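Local coordinates for 2',5'-phosphodiesterase 12 (Homo sapiens, PDB 4Z0V), which belongs to the endonuclease/exonuclease/phosphatase family and joins an N-terminal beta domain to a larger DNase I-like domain that holds a magnesium ion, at residues A[328-331]-A[332-336]; A[160-163]-A[164-168]; A[306-309]-A[310-314]; A[216-219]-A[220-223]; A[141-144]-A[145-149]. All coordinates share one frame; numbering follows the deposited sequence.

Contact 1: A[328-331]-A[332-336]; sequences FNST and PSTGM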
loop_
_atom_site.group_PDB
_atom_site.type_symbol
_atom_site.label_atom_id
_atom_site.label_comp_id
_atom_site.label_asym_id
_atom_site.label_seq_id
_atom_site.Cartn_x
_atom_site.Cartn_y
_atom_site.Cartn_z
ATOM N N PHE A 328 3.968 -10.812 -3.875
ATOM C CA PHE A 328 4.806 -11.983 -3.688
ATOM C C PHE A 328 5.502 -12.411 -4.971
ATOM O O PHE A 328 6.285 -13.353 -4.928
ATOM C CB PHE A 328 3.956 -13.131 -3.133
ATOM C CG PHE A 328 3.430 -12.809 -1.754
ATOM C CD1 PHE A 328 2.223 -12.136 -1.592
ATOM C CD2 PHE A 328 4.164 -13.134 -0.617
ATOM C CE1 PHE A 328 1.742 -11.824 -0.306
ATOM C CE2 PHE A 328 3.703 -12.764 0.659
ATOM C CZ PHE A 328 2.495 -12.121 0.797
ATOM N N ASN A 329 5.230 -11.731 -6.101
ATOM C CA ASN A 329 5.820 -12.072 -7.422
ATOM C C ASN A 329 5.735 -13.595 -7.686
ATOM O O ASN A 329 6.649 -14.185 -8.279
ATOM C CB ASN A 329 7.282 -11.585 -7.458
ATOM C CG ASN A 329 7.370 -10.144 -7.880
ATOM O OD1 ASN A 329 6.890 -9.786 -8.952
ATOM N ND2 ASN A 329 8.067 -9.301 -7.106
ATOM N N SER A 330 4.614 -14.207 -7.244
ATOM C CA SER A 330 4.370 -15.655 -7.359
ATOM C C SER A 330 2.952 -15.909 -7.745
ATOM O O SER A 330 2.034 -15.503 -7.029
ATOM C CB SER A 330 4.651 -16.375 -6.042
ATOM O OG SER A 330 5.866 -15.976 -5.433
ATOM N N THR A 331 2.759 -16.673 -8.821
ATOM C CA THR A 331 1.398 -17.016 -9.221
ATOM C C THR A 331 0.885 -18.229 -8.413
ATOM O O THR A 331 1.692 -18.898 -7.775
ATOM C CB THR A 331 1.324 -17.293 -10.727
ATOM O OG1 THR A 331 1.995 -18.531 -10.999
ATOM C CG2 THR A 331 1.832 -16.122 -11.581
ATOM N N PRO A 332 -0.428 -18.564 -8.457
ATOM C CA PRO A 332 -0.923 -19.700 -7.638
ATOM C C PRO A 332 -0.405 -21.088 -8.031
ATOM O O PRO A 332 -0.576 -22.027 -7.254
ATOM C CB PRO A 332 -2.446 -19.631 -7.818
ATOM C CG PRO A 332 -2.710 -18.170 -8.201
ATOM C CD PRO A 332 -1.554 -17.836 -9.086
ATOM N N SER A 333 0.269 -21.227 -9.173
ATOM C CA SER A 333 0.781 -22.545 -9.572
ATOM C C SER A 333 2.197 -22.803 -9.030
ATOM O O SER A 333 2.724 -23.896 -9.229
ATOM C CB SER A 333 0.778 -22.671 -11.097
ATOM O OG SER A 333 1.560 -21.650 -11.686
ATOM N N THR A 334 2.800 -21.831 -8.314
ATOM C CA THR A 334 4.187 -21.940 -7.860
ATOM C C THR A 334 4.378 -22.751 -6.585
ATOM O O THR A 334 3.427 -22.981 -5.819
ATOM C CB THR A 334 4.786 -20.554 -7.636
ATOM O OG1 THR A 334 4.088 -19.901 -6.579
ATOM C CG2 THR A 334 4.764 -19.688 -8.894
ATOM N N GLY A 335 5.648 -23.079 -6.329
ATOM C CA GLY A 335 6.068 -23.738 -5.107
ATOM C C GLY A 335 5.824 -22.811 -3.933
ATOM O O GLY A 335 5.369 -23.252 -2.893
ATOM N N MET A 336 6.104 -21.509 -4.090
ATOM C CA MET A 336 5.894 -20.591 -2.971
ATOM C C MET A 336 4.416 -20.570 -2.578
ATOM O O MET A 336 4.107 -20.713 -1.402
ATOM C CB MET A 336 6.421 -19.175 -3.262
ATOM C CG MET A 336 6.430 -18.282 -1.996
ATOM S SD MET A 336 5.697 -16.660 -2.313
ATOM C CE MET A 336 3.926 -17.088 -2.537
#

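Contact 2: A[160-163]-A[164-168]; sequences DYRQ and NLIQK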
loop_
_atom_site.group_PDB
_atom_site.type_symbol
_atom_site.label_atom_id
_atom_site.label_comp_id
_atom_site.label_asym_id
_atom_site.label_seq_id
_atom_site.Cartn_x
_atom_site.Cartn_y
_atom_site.Cartn_z
ATOM N N ASP A 160 2.684 13.168 -10.251
ATOM C CA ASP A 160 1.609 14.030 -9.763
ATOM C C ASP A 160 0.217 13.531 -10.221
ATOM O O ASP A 160 -0.709 13.508 -9.411
ATOM C CB ASP A 160 1.833 15.493 -10.181
ATOM C CG ASP A 160 2.979 16.196 -9.450
ATOM O OD1 ASP A 160 3.202 15.894 -8.250
ATOM O OD2 ASP A 160 3.627 17.074 -10.066
ATOM N N TYR A 161 0.099 13.058 -11.478
ATOM C CA TYR A 161 -1.158 12.514 -11.976
ATOM C C TYR A 161 -1.528 11.216 -11.216
ATOM O O TYR A 161 -2.646 11.076 -10.679
ATOM C CB TYR A 161 -1.058 12.238 -13.494
ATOM C CG TYR A 161 -2.364 11.755 -14.086
ATOM C CD1 TYR A 161 -2.654 10.393 -14.174
ATOM C CD2 TYR A 161 -3.312 12.656 -14.561
ATOM C CE1 TYR A 161 -3.852 9.941 -14.734
ATOM C CE2 TYR A 161 -4.502 12.216 -15.150
ATOM C CZ TYR A 161 -4.757 10.856 -15.255
ATOM O OH TYR A 161 -5.934 10.433 -15.834
ATOM N N ARG A 162 -0.608 10.239 -11.226
ATOM C CA ARG A 162 -0.841 8.943 -10.560
ATOM C C ARG A 162 -1.162 9.120 -9.062
ATOM O O ARG A 162 -2.019 8.405 -8.549
ATOM C CB ARG A 162 0.360 8.025 -10.744
ATOM C CG ARG A 162 0.492 7.600 -12.200
ATOM C CD ARG A 162 1.310 6.327 -12.412
ATOM N NE ARG A 162 2.652 6.470 -11.869
ATOM C CZ ARG A 162 3.133 5.787 -10.840
ATOM N NH1 ARG A 162 4.379 5.977 -10.438
ATOM N NH2 ARG A 162 2.367 4.902 -10.203
ATOM N N GLN A 163 -0.483 10.045 -8.373
ATOM C CA GLN A 163 -0.754 10.261 -6.943
ATOM C C GLN A 163 -2.135 10.776 -6.726
ATOM O O GLN A 163 -2.776 10.364 -5.755
ATOM C CB GLN A 163 0.260 11.191 -6.266
ATOM C CG GLN A 163 1.609 10.528 -6.064
ATOM C CD GLN A 163 1.544 9.126 -5.508
ATOM O OE1 GLN A 163 2.061 8.178 -6.109
ATOM N NE2 GLN A 163 0.930 8.957 -4.346
ATOM N N ASN A 164 -2.634 11.647 -7.616
ATOM C CA ASN A 164 -4.015 12.104 -7.435
ATOM C C ASN A 164 -5.001 10.921 -7.466
ATOM O O ASN A 164 -5.879 10.801 -6.601
ATOM C CB ASN A 164 -4.373 13.121 -8.493
ATOM C CG ASN A 164 -4.695 14.464 -7.916
ATOM O OD1 ASN A 164 -5.837 14.914 -7.956
ATOM N ND2 ASN A 164 -3.707 15.121 -7.342
ATOM N N LEU A 165 -4.805 10.020 -8.436
ATOM C CA LEU A 165 -5.663 8.848 -8.561
ATOM C C LEU A 165 -5.505 7.917 -7.383
ATOM O O LEU A 165 -6.507 7.426 -6.879
ATOM C CB LEU A 165 -5.351 8.098 -9.868
ATOM C CG LEU A 165 -6.136 8.532 -11.103
ATOM C CD1 LEU A 165 -5.869 9.994 -11.451
ATOM C CD2 LEU A 165 -5.751 7.661 -12.292
ATOM N N ILE A 166 -4.266 7.704 -6.918
ATOM C CA ILE A 166 -3.972 6.790 -5.789
ATOM C C ILE A 166 -4.587 7.361 -4.511
ATOM O O ILE A 166 -5.157 6.625 -3.721
ATOM C CB ILE A 166 -2.441 6.551 -5.652
ATOM C CG1 ILE A 166 -1.929 5.608 -6.788
ATOM C CG2 ILE A 166 -2.075 5.956 -4.265
ATOM C CD1 ILE A 166 -0.385 5.745 -7.093
ATOM N N GLN A 167 -4.529 8.675 -4.337
ATOM C CA GLN A 167 -5.145 9.299 -3.177
ATOM C C GLN A 167 -6.652 9.101 -3.207
ATOM O O GLN A 167 -7.231 8.682 -2.205
ATOM C CB GLN A 167 -4.807 10.801 -3.125
ATOM C CG GLN A 167 -3.364 11.073 -2.658
ATOM C CD GLN A 167 -3.115 12.582 -2.625
ATOM O OE1 GLN A 167 -3.713 13.347 -3.370
ATOM N NE2 GLN A 167 -2.243 13.051 -1.751
ATOM N N LYS A 168 -7.278 9.333 -4.370
ATOM C CA LYS A 168 -8.723 9.147 -4.493
ATOM C C LYS A 168 -9.087 7.663 -4.267
ATOM O O LYS A 168 -10.019 7.350 -3.542
ATOM C CB LYS A 168 -9.220 9.625 -5.864
ATOM C CG LYS A 168 -10.761 9.523 -5.948
ATOM C CD LYS A 168 -11.357 10.080 -7.216
ATOM C CE LYS A 168 -12.879 9.978 -7.179
ATOM N NZ LYS A 168 -13.447 10.619 -8.408
HETATM O O HOH W 1 -0.910 15.408 -7.232
#

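Contact 3: A[306-309]-A[310-314]; sequences LAHI and RHVSC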
loop_
_atom_site.group_PDB
_atom_site.type_symbol
_atom_site.label_atom_id
_atom_site.label_comp_id
_atom_site.label_asym_id
_atom_site.label_seq_id
_atom_site.Cartn_x
_atom_site.Cartn_y
_atom_site.Cartn_z
ATOM N N LEU A 306 7.852 -16.439 7.261
ATOM C CA LEU A 306 6.923 -17.168 8.130
ATOM C C LEU A 306 7.551 -17.509 9.486
ATOM O O LEU A 306 6.854 -17.378 10.499
ATOM C CB LEU A 306 6.367 -18.424 7.438
ATOM C CG LEU A 306 5.444 -18.157 6.218
ATOM C CD1 LEU A 306 4.965 -19.494 5.591
ATOM C CD2 LEU A 306 4.221 -17.270 6.591
ATOM N N ALA A 307 8.851 -17.852 9.520
ATOM C CA ALA A 307 9.562 -18.129 10.783
ATOM C C ALA A 307 9.666 -16.839 11.607
ATOM O O ALA A 307 9.520 -16.878 12.822
ATOM C CB ALA A 307 10.951 -18.703 10.515
ATOM N N HIS A 308 9.925 -15.707 10.944
ATOM C CA HIS A 308 9.975 -14.422 11.629
ATOM C C HIS A 308 8.590 -14.056 12.200
ATOM O O HIS A 308 8.483 -13.640 13.352
ATOM C CB HIS A 308 10.474 -13.288 10.694
ATOM C CG HIS A 308 10.601 -11.989 11.431
ATOM N ND1 HIS A 308 11.477 -11.849 12.505
ATOM C CD2 HIS A 308 9.922 -10.826 11.268
ATOM C CE1 HIS A 308 11.324 -10.607 12.941
ATOM N NE2 HIS A 308 10.392 -9.955 12.238
ATOM N N ILE A 309 7.543 -14.216 11.400
ATOM C CA ILE A 309 6.185 -13.874 11.836
ATOM C C ILE A 309 5.750 -14.813 12.973
ATOM O O ILE A 309 5.090 -14.354 13.921
ATOM C CB ILE A 309 5.211 -13.896 10.632
ATOM C CG1 ILE A 309 5.525 -12.710 9.675
ATOM C CG2 ILE A 309 3.769 -13.827 11.120
ATOM C CD1 ILE A 309 4.967 -12.890 8.233
ATOM N N ARG A 310 6.174 -16.097 12.916
ATOM C CA ARG A 310 5.867 -17.053 13.988
ATOM C C ARG A 310 6.529 -16.572 15.292
ATOM O O ARG A 310 5.900 -16.579 16.344
ATOM C CB ARG A 310 6.351 -18.478 13.582
ATOM C CG ARG A 310 6.177 -19.598 14.636
ATOM C CD ARG A 310 4.744 -19.889 15.044
ATOM N NE ARG A 310 3.993 -20.553 13.976
ATOM C CZ ARG A 310 2.671 -20.688 13.956
ATOM N NH1 ARG A 310 1.930 -20.195 14.943
ATOM N NH2 ARG A 310 2.077 -21.286 12.936
ATOM N N HIS A 311 7.769 -16.101 15.200
ATOM C CA HIS A 311 8.491 -15.595 16.368
ATOM C C HIS A 311 7.773 -14.392 16.951
ATOM O O HIS A 311 7.553 -14.328 18.159
ATOM C CB HIS A 311 9.930 -15.206 15.989
ATOM C CG HIS A 311 10.688 -14.541 17.091
ATOM N ND1 HIS A 311 11.022 -15.220 18.245
ATOM C CD2 HIS A 311 11.185 -13.284 17.163
ATOM C CE1 HIS A 311 11.701 -14.356 18.988
ATOM N NE2 HIS A 311 11.835 -13.183 18.369
ATOM N N VAL A 312 7.446 -13.407 16.099
ATOM C CA VAL A 312 6.775 -12.208 16.591
ATOM C C VAL A 312 5.415 -12.534 17.207
ATOM O O VAL A 312 5.091 -12.029 18.291
ATOM C CB VAL A 312 6.618 -11.174 15.445
ATOM C CG1 VAL A 312 5.720 -10.002 15.863
ATOM C CG2 VAL A 312 7.984 -10.669 14.990
ATOM N N SER A 313 4.605 -13.316 16.487
ATOM C CA SER A 313 3.225 -13.555 16.874
ATOM C C SER A 313 3.026 -14.590 17.970
ATOM O O SER A 313 1.977 -14.537 18.603
ATOM C CB SER A 313 2.364 -13.930 15.664
ATOM O OG SER A 313 2.719 -15.191 15.109
ATOM N N CYS A 314 3.979 -15.495 18.197
ATOM C CA CYS A 314 3.829 -16.592 19.159
ATOM C C CYS A 314 4.891 -16.621 20.251
ATOM O O CYS A 314 4.681 -17.272 21.261
ATOM C CB CYS A 314 3.790 -17.917 18.410
ATOM S SG CYS A 314 2.311 -18.106 17.403
#

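Contact 4: A[216-219]-A[220-223]; sequences FYRK and SKFS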
loop_
_atom_site.group_PDB
_atom_site.type_symbol
_atom_site.label_atom_id
_atom_site.label_comp_id
_atom_site.label_asym_id
_atom_site.label_seq_id
_atom_site.Cartn_x
_atom_site.Cartn_y
_atom_site.Cartn_z
ATOM N N PHE A 216 -0.506 1.375 6.685
ATOM C CA PHE A 216 -1.365 2.403 7.287
ATOM C C PHE A 216 -2.466 1.721 8.070
ATOM O O PHE A 216 -2.922 0.669 7.667
ATOM C CB PHE A 216 -1.961 3.333 6.232
ATOM C CG PHE A 216 -0.962 4.317 5.681
ATOM C CD1 PHE A 216 -0.148 3.977 4.593
ATOM C CD2 PHE A 216 -0.880 5.612 6.199
ATOM C CE1 PHE A 216 0.772 4.896 4.078
ATOM C CE2 PHE A 216 0.049 6.531 5.687
ATOM C CZ PHE A 216 0.878 6.156 4.641
ATOM N N TYR A 217 -2.865 2.294 9.207
ATOM C CA TYR A 217 -3.905 1.670 10.015
ATOM C C TYR A 217 -4.853 2.740 10.500
ATOM O O TYR A 217 -4.413 3.848 10.800
ATOM C CB TYR A 217 -3.303 0.862 11.194
ATOM C CG TYR A 217 -2.295 1.652 12.007
ATOM C CD1 TYR A 217 -0.957 1.722 11.622
ATOM C CD2 TYR A 217 -2.693 2.389 13.117
ATOM C CE1 TYR A 217 -0.049 2.534 12.301
ATOM C CE2 TYR A 217 -1.786 3.182 13.821
ATOM C CZ TYR A 217 -0.469 3.254 13.406
ATOM O OH TYR A 217 0.423 4.021 14.118
ATOM N N ARG A 218 -6.163 2.412 10.571
ATOM C CA ARG A 218 -7.173 3.375 11.001
ATOM C C ARG A 218 -7.108 3.571 12.501
ATOM O O ARG A 218 -7.329 2.618 13.253
ATOM C CB ARG A 218 -8.550 2.906 10.559
ATOM C CG ARG A 218 -9.662 3.869 10.982
ATOM C CD ARG A 218 -11.002 3.475 10.356
ATOM N NE ARG A 218 -10.928 3.544 8.899
ATOM C CZ ARG A 218 -10.985 4.676 8.197
ATOM N NH1 ARG A 218 -11.207 5.836 8.808
ATOM N NH2 ARG A 218 -10.842 4.653 6.881
ATOM N N LYS A 219 -6.853 4.816 12.934
ATOM C CA LYS A 219 -6.641 5.131 14.361
ATOM C C LYS A 219 -7.895 4.907 15.209
ATOM O O LYS A 219 -7.781 4.537 16.377
ATOM C CB LYS A 219 -6.138 6.574 14.553
ATOM C CG LYS A 219 -4.711 6.843 13.997
ATOM C CD LYS A 219 -3.605 6.051 14.764
ATOM C CE LYS A 219 -3.231 6.574 16.145
ATOM N NZ LYS A 219 -2.789 7.992 16.118
ATOM N N SER A 220 -9.076 5.051 14.608
ATOM C CA SER A 220 -10.316 4.834 15.364
ATOM C C SER A 220 -10.512 3.332 15.685
ATOM O O SER A 220 -11.296 3.007 16.571
ATOM C CB SER A 220 -11.520 5.390 14.614
ATOM O OG SER A 220 -11.833 4.578 13.497
ATOM N N LYS A 221 -9.796 2.430 14.984
ATOM C CA LYS A 221 -9.921 1.005 15.247
ATOM C C LYS A 221 -8.644 0.393 15.788
ATOM O O LYS A 221 -8.716 -0.681 16.372
ATOM C CB LYS A 221 -10.356 0.255 13.980
ATOM C CG LYS A 221 -11.786 0.613 13.606
ATOM C CD LYS A 221 -12.186 0.097 12.247
ATOM C CE LYS A 221 -12.880 -1.226 12.344
ATOM N NZ LYS A 221 -13.530 -1.590 11.063
ATOM N N PHE A 222 -7.472 1.018 15.555
ATOM C CA PHE A 222 -6.185 0.423 15.965
ATOM C C PHE A 222 -5.153 1.416 16.454
ATOM O O PHE A 222 -5.095 2.543 15.972
ATOM C CB PHE A 222 -5.533 -0.304 14.758
ATOM C CG PHE A 222 -6.290 -1.522 14.284
ATOM C CD1 PHE A 222 -6.343 -2.674 15.064
ATOM C CD2 PHE A 222 -7.010 -1.492 13.087
ATOM C CE1 PHE A 222 -7.044 -3.800 14.622
ATOM C CE2 PHE A 222 -7.726 -2.617 12.653
ATOM C CZ PHE A 222 -7.747 -3.758 13.431
ATOM N N SER A 223 -4.256 0.933 17.317
ATOM C CA SER A 223 -3.063 1.647 17.766
ATOM C C SER A 223 -1.867 0.766 17.423
ATOM O O SER A 223 -1.965 -0.467 17.513
ATOM C CB SER A 223 -3.095 1.921 19.272
ATOM O OG SER A 223 -4.054 2.923 19.575
HETATM O O HOH W 2 -12.098 6.669 11.406
HETATM O O HOH W 3 -5.638 4.809 18.005
#

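Contact 5: A[141-144]-A[145-149]; sequences TEFS and RTVLY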
loop_
_atom_site.group_PDB
_atom_site.type_symbol
_atom_site.label_atom_id
_atom_site.label_comp_id
_atom_site.label_asym_id
_atom_site.label_seq_id
_atom_site.Cartn_x
_atom_site.Cartn_y
_atom_site.Cartn_z
ATOM N N THR A 141 11.492 6.576 -15.811
ATOM C CA THR A 141 12.546 6.308 -16.794
ATOM C C THR A 141 12.039 6.229 -18.234
ATOM O O THR A 141 10.877 5.903 -18.486
ATOM C CB THR A 141 13.298 5.010 -16.436
ATOM O OG1 THR A 141 12.460 3.879 -16.683
ATOM C CG2 THR A 141 13.839 5.003 -15.004
ATOM N N GLU A 142 12.948 6.505 -19.188
ATOM C CA GLU A 142 12.665 6.400 -20.618
ATOM C C GLU A 142 12.275 4.947 -20.974
ATOM O O GLU A 142 11.356 4.721 -21.759
ATOM C CB GLU A 142 13.906 6.856 -21.420
ATOM C CG GLU A 142 13.697 6.867 -22.921
ATOM C CD GLU A 142 14.952 7.218 -23.693
ATOM O OE1 GLU A 142 15.670 6.285 -24.120
ATOM O OE2 GLU A 142 15.239 8.429 -23.833
ATOM N N PHE A 143 12.957 3.967 -20.364
ATOM C CA PHE A 143 12.672 2.544 -20.563
ATOM C C PHE A 143 11.219 2.221 -20.145
ATOM O O PHE A 143 10.492 1.570 -20.893
ATOM C CB PHE A 143 13.673 1.705 -19.761
ATOM C CG PHE A 143 13.540 0.226 -20.005
ATOM C CD1 PHE A 143 14.181 -0.376 -21.082
ATOM C CD2 PHE A 143 12.802 -0.573 -19.144
ATOM C CE1 PHE A 143 14.079 -1.754 -21.292
ATOM C CE2 PHE A 143 12.692 -1.948 -19.363
ATOM C CZ PHE A 143 13.327 -2.528 -20.440
ATOM N N SER A 144 10.762 2.744 -18.985
ATOM C CA SER A 144 9.368 2.517 -18.597
ATOM C C SER A 144 8.379 3.129 -19.582
ATOM O O SER A 144 7.407 2.489 -19.949
ATOM C CB SER A 144 9.099 3.064 -17.201
ATOM O OG SER A 144 9.758 2.194 -16.296
ATOM N N ARG A 145 8.644 4.341 -20.028
ATOM C CA ARG A 145 7.756 5.075 -20.928
ATOM C C ARG A 145 7.702 4.475 -22.321
ATOM O O ARG A 145 6.622 4.419 -22.892
ATOM C CB ARG A 145 8.173 6.553 -21.013
ATOM C CG ARG A 145 8.067 7.258 -19.646
ATOM C CD ARG A 145 8.417 8.738 -19.652
ATOM N NE ARG A 145 9.856 8.999 -19.550
ATOM C CZ ARG A 145 10.593 9.438 -20.564
ATOM N NH1 ARG A 145 10.041 9.655 -21.748
ATOM N NH2 ARG A 145 11.889 9.663 -20.402
ATOM N N THR A 146 8.840 4.008 -22.858
ATOM C CA THR A 146 8.898 3.549 -24.250
ATOM C C THR A 146 8.904 2.039 -24.431
ATOM O O THR A 146 8.470 1.588 -25.487
ATOM C CB THR A 146 10.140 4.141 -24.953
ATOM O OG1 THR A 146 11.313 3.605 -24.352
ATOM C CG2 THR A 146 10.183 5.663 -24.891
ATOM N N VAL A 147 9.424 1.260 -23.466
ATOM C CA VAL A 147 9.489 -0.212 -23.617
ATOM C C VAL A 147 8.398 -0.894 -22.771
ATOM O O VAL A 147 7.689 -1.763 -23.281
ATOM C CB VAL A 147 10.909 -0.790 -23.288
ATOM C CG1 VAL A 147 10.933 -2.326 -23.316
ATOM C CG2 VAL A 147 11.977 -0.217 -24.220
ATOM N N LEU A 148 8.268 -0.518 -21.485
ATOM C CA LEU A 148 7.305 -1.188 -20.600
ATOM C C LEU A 148 5.863 -0.743 -20.804
ATOM O O LEU A 148 4.981 -1.590 -20.867
ATOM C CB LEU A 148 7.670 -0.982 -19.117
ATOM C CG LEU A 148 9.024 -1.506 -18.604
ATOM C CD1 LEU A 148 9.123 -1.310 -17.091
ATOM C CD2 LEU A 148 9.209 -2.984 -18.904
ATOM N N TYR A 149 5.604 0.577 -20.875
ATOM C CA TYR A 149 4.231 1.071 -20.943
ATOM C C TYR A 149 4.034 2.036 -22.136
ATOM O O TYR A 149 3.497 3.126 -21.949
ATOM C CB TYR A 149 3.887 1.772 -19.603
ATOM C CG TYR A 149 4.398 1.073 -18.357
ATOM C CD1 TYR A 149 3.959 -0.206 -18.020
ATOM C CD2 TYR A 149 5.295 1.705 -17.494
ATOM C CE1 TYR A 149 4.389 -0.838 -16.851
ATOM C CE2 TYR A 149 5.740 1.078 -16.325
ATOM C CZ TYR A 149 5.288 -0.197 -16.015
ATOM O OH TYR A 149 5.726 -0.836 -14.879
#

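Contact 1: A[328-331]-A[332-336]
The Phe328 ring is met obliquely by the thioether of Met336. The sulfur SD of Met336 lies 5.3 Å from the centroid of the Phe328 ring and 65° off its normal, a Met-aromatic contact. The methyl CE of Met336 approaches Phe328 lower down, 4.0 Å from its CB. Beyond the two segments, Phe324 and Phe395 both pack on Phe328 edge-to-face. Ser330 also turns toward the thioether. OG of Ser330 lies 3.2 Å from Met336 SD and donates to Phe328 O at 2.7 Å, reaching that carbonyl from above its plane. The turn at chi3 of Met336 (70°) folds its CE back onto CB of Ser330, 3.6 Å away.

Farther along, a type I beta turn runs from Thr331 to Thr334. Thr331 O accepts twice from Thr334. The N-H donates at 3.2 Å from Thr334 N to Thr331 O, from above the carbonyl plane. OG1 of Thr334 donates to Thr331 O at 2.9 Å, nearly along the C=O axis. Thr334 is also the N-cap of the next helix, and its OG1 bonds to Tyr337 N. One hydroxyl thus ties the turn to the helix start.

The stretch links strand 322-327 to helix 335-342. Phe328 and Met336 both pack on Met302 of helix 295-316, while Thr331 and Pro332 touch strand 387-397.

Contact 2: A[160-163]-A[164-168]
Tyr161 has CG opposite its backbone N (chi1 -176°), which swings the ring along the helix toward Leu165. CD1 of Leu165 sits over one face of the ring, offset toward the rim. Leu165 CD1 lies 4.2 Å from the centroid of the Tyr161 ring and 22° off the normal, a CH-pi contact. The other methyl, CD2 of Leu165, touches Tyr161 CE1 at 3.8 Å. Gln163 folds back at chi2 (-46°), and its OE1 meets the methyl CD1 of Ile166 at 3.6 Å.

These pairs lie along helix 159-172. Its i to i+4 backbone bonds include Ile166 N to Arg162 O at 2.9 Å and Gln167 N to Gln163 O at 2.8 Å. A water donates to Asp160 O at 2.9 Å and accepts from Asn164 ND2 at 2.8 Å, bridging one turn.

The polar ends find partners beyond the segments. Tyr161 OH bonds to Val424 O. The NE2 atoms of Gln163 and Gln167 bond to Ser191 OG and Ser191 O, which ties this helix to helix 185-198. Arg162 gives its guanidinium N-H groups to the carbonyls of Ile133, Leu134, Leu157 and Pro427. Main-chain oxygens thus satisfy this buried cation, and they probably fix the helix against the loops around 133-134 and 427.

Contact 3: A[306-309]-A[310-314]
His308 and Val312 pack one turn apart on helix 295-316, the crossover helix of a beta-alpha-beta unit between strands 280-287 and 322-327. The methyl CG2 of Val312 lies over one face of the His308 imidazole, offset toward the rim. Val312 CG2 is 4.0 Å from the centroid of the His308 ring and 24° off the normal, a CH-pi contact. The nearest ring atom to Val312 CG2 is His308 NE2, at 3.7 Å. A chi1 of -177° carries the imidazole toward the following turn, where Val312 lies. NE2 of His308 also bonds to His228 O, which helps to fix the ring's rotation.

Around this pair run regular helical bonds, such as Val312 N to His308 O at 2.9 Å. Ile309 O accepts two bonds from Ser313. Ser313 N and Ser313 OG each reach Ile309 O at 2.8 Å, from opposite faces of the carbonyl plane. Ile309 and Ser313 both pack on Val322, and Val312 meets Val270 and Cys282, so this face of the helix covers the sheet.

Arg310 turns another way. Its chain bends at chi2 and chi3, and the guanidinium makes a cation-pi contact with Phe369. In the plane of its guanidinium, Arg310 NH1 donates to Cys314 SG at 3.2 Å, with an N-H...S angle of 150°.

Contact 4: A[216-219]-A[220-223]
The chain turns at 218-221 and crosses from strand 211-218 of one sheet to strand 222-231 of the other, with Arg218 O taking the N-H of both Lys221 and Phe222. Phe222 N comes in close to the line of the carbonyl at 2.8 Å from Arg218 O, though the N-H...O angle is only 138°. Lys221 N lies above the plane, 3.0 Å from Arg218 O, and the backbone of Lys219 and Ser220 fits a type I turn. The turn joins the two sheets of the DNase I-like beta sandwich. A weaker CA-H...O contact joins Lys219 CA to Phe222 O at 3.4 Å.

Tyr217 turns an edge toward the next strand. Phe222 O lies near the ring plane, 3.7 Å from Tyr217 CD2. With chi1 at 180°, the Arg218 chain runs out past Ser220, whose OG rests 3.4 Å from both CG and CD of Arg218. Water 2 joins the same two side chains. It accepts from Arg218 NH1 in the plane of the guanidinium and hydrogen-bonds to Ser220 OG. Water 3 donates to Lys219 O at 2.7 Å and also bonds to Ser223 OG.

Arg218 NH2 bonds to Ala175 O, and Lys219 pairs with Glu202. Asp176 bridges Arg218 NE through OD1 and Lys221 NZ through OD2. The two positive charges probably help to stabilise its ionised form.

Contact 5: A[141-144]-A[145-149]
Glu142 O is gripped twice by Thr146, through its backbone N and its hydroxyl. Both Thr146 N and Thr146 OG1 lie 2.8 Å from Glu142 O. The N-H comes almost head-on to the carbonyl, whereas OG1 sits above its plane. Placing OG1 between the backbone N and carbonyl carbon of Thr146 (chi1 66°) turns the hydroxyl back toward the preceding turn. Phe143 O also takes two donors, Val147 N and Leu148 N.

The short helix 142-148 begins with Thr141 as N-cap, whose OG1 accepts from Ser144 N at 3.1 Å. A wider pi-type turn follows at 145-148, and Tyr149 N donates to Ser144 O at 2.8 Å.

The Phe143 ring packs on two residues of the next turn. Val147 CB lies over one face, 4.0 Å from the Phe143 centroid, a CH-pi contact. Leu148 CD2 comes in obliquely, 3.7 Å from Phe143 CE2. The Arg145 guanidinium lays one face over Glu142 CA. The Glu142 carboxylate stands nearly at right angles to that group, and OE2 of Glu142 stays 5.0 Å from Arg145 NH2.

Ser144 OG bonds to Tyr138 O. The side chain of Tyr149 lies about 5 Å from the magnesium ion, and its OH bonds to Asp429 OD2.

Overall arrangement
All five contacts are local and lie in the DNase I-like part of the chain. Contacts 2 and 3 are the buried ones, each inside a long helix, and in both a methyl group covers an aromatic face. They lie on opposite sides of the chain's centre, about 35 Å apart between centres. Contact 5 also has a CH-pi contact, from a valine CB, on a short, largely exposed helix. Contacts 1 and 4 are partly buried connections, one from strand to helix and one from sheet to sheet. Contact 1 relies on sulfur and hydroxyls, contact 4 on charges and waters. Contacts 1 and 3 both involve helix 295-316, with nearest atoms about 7 Å apart.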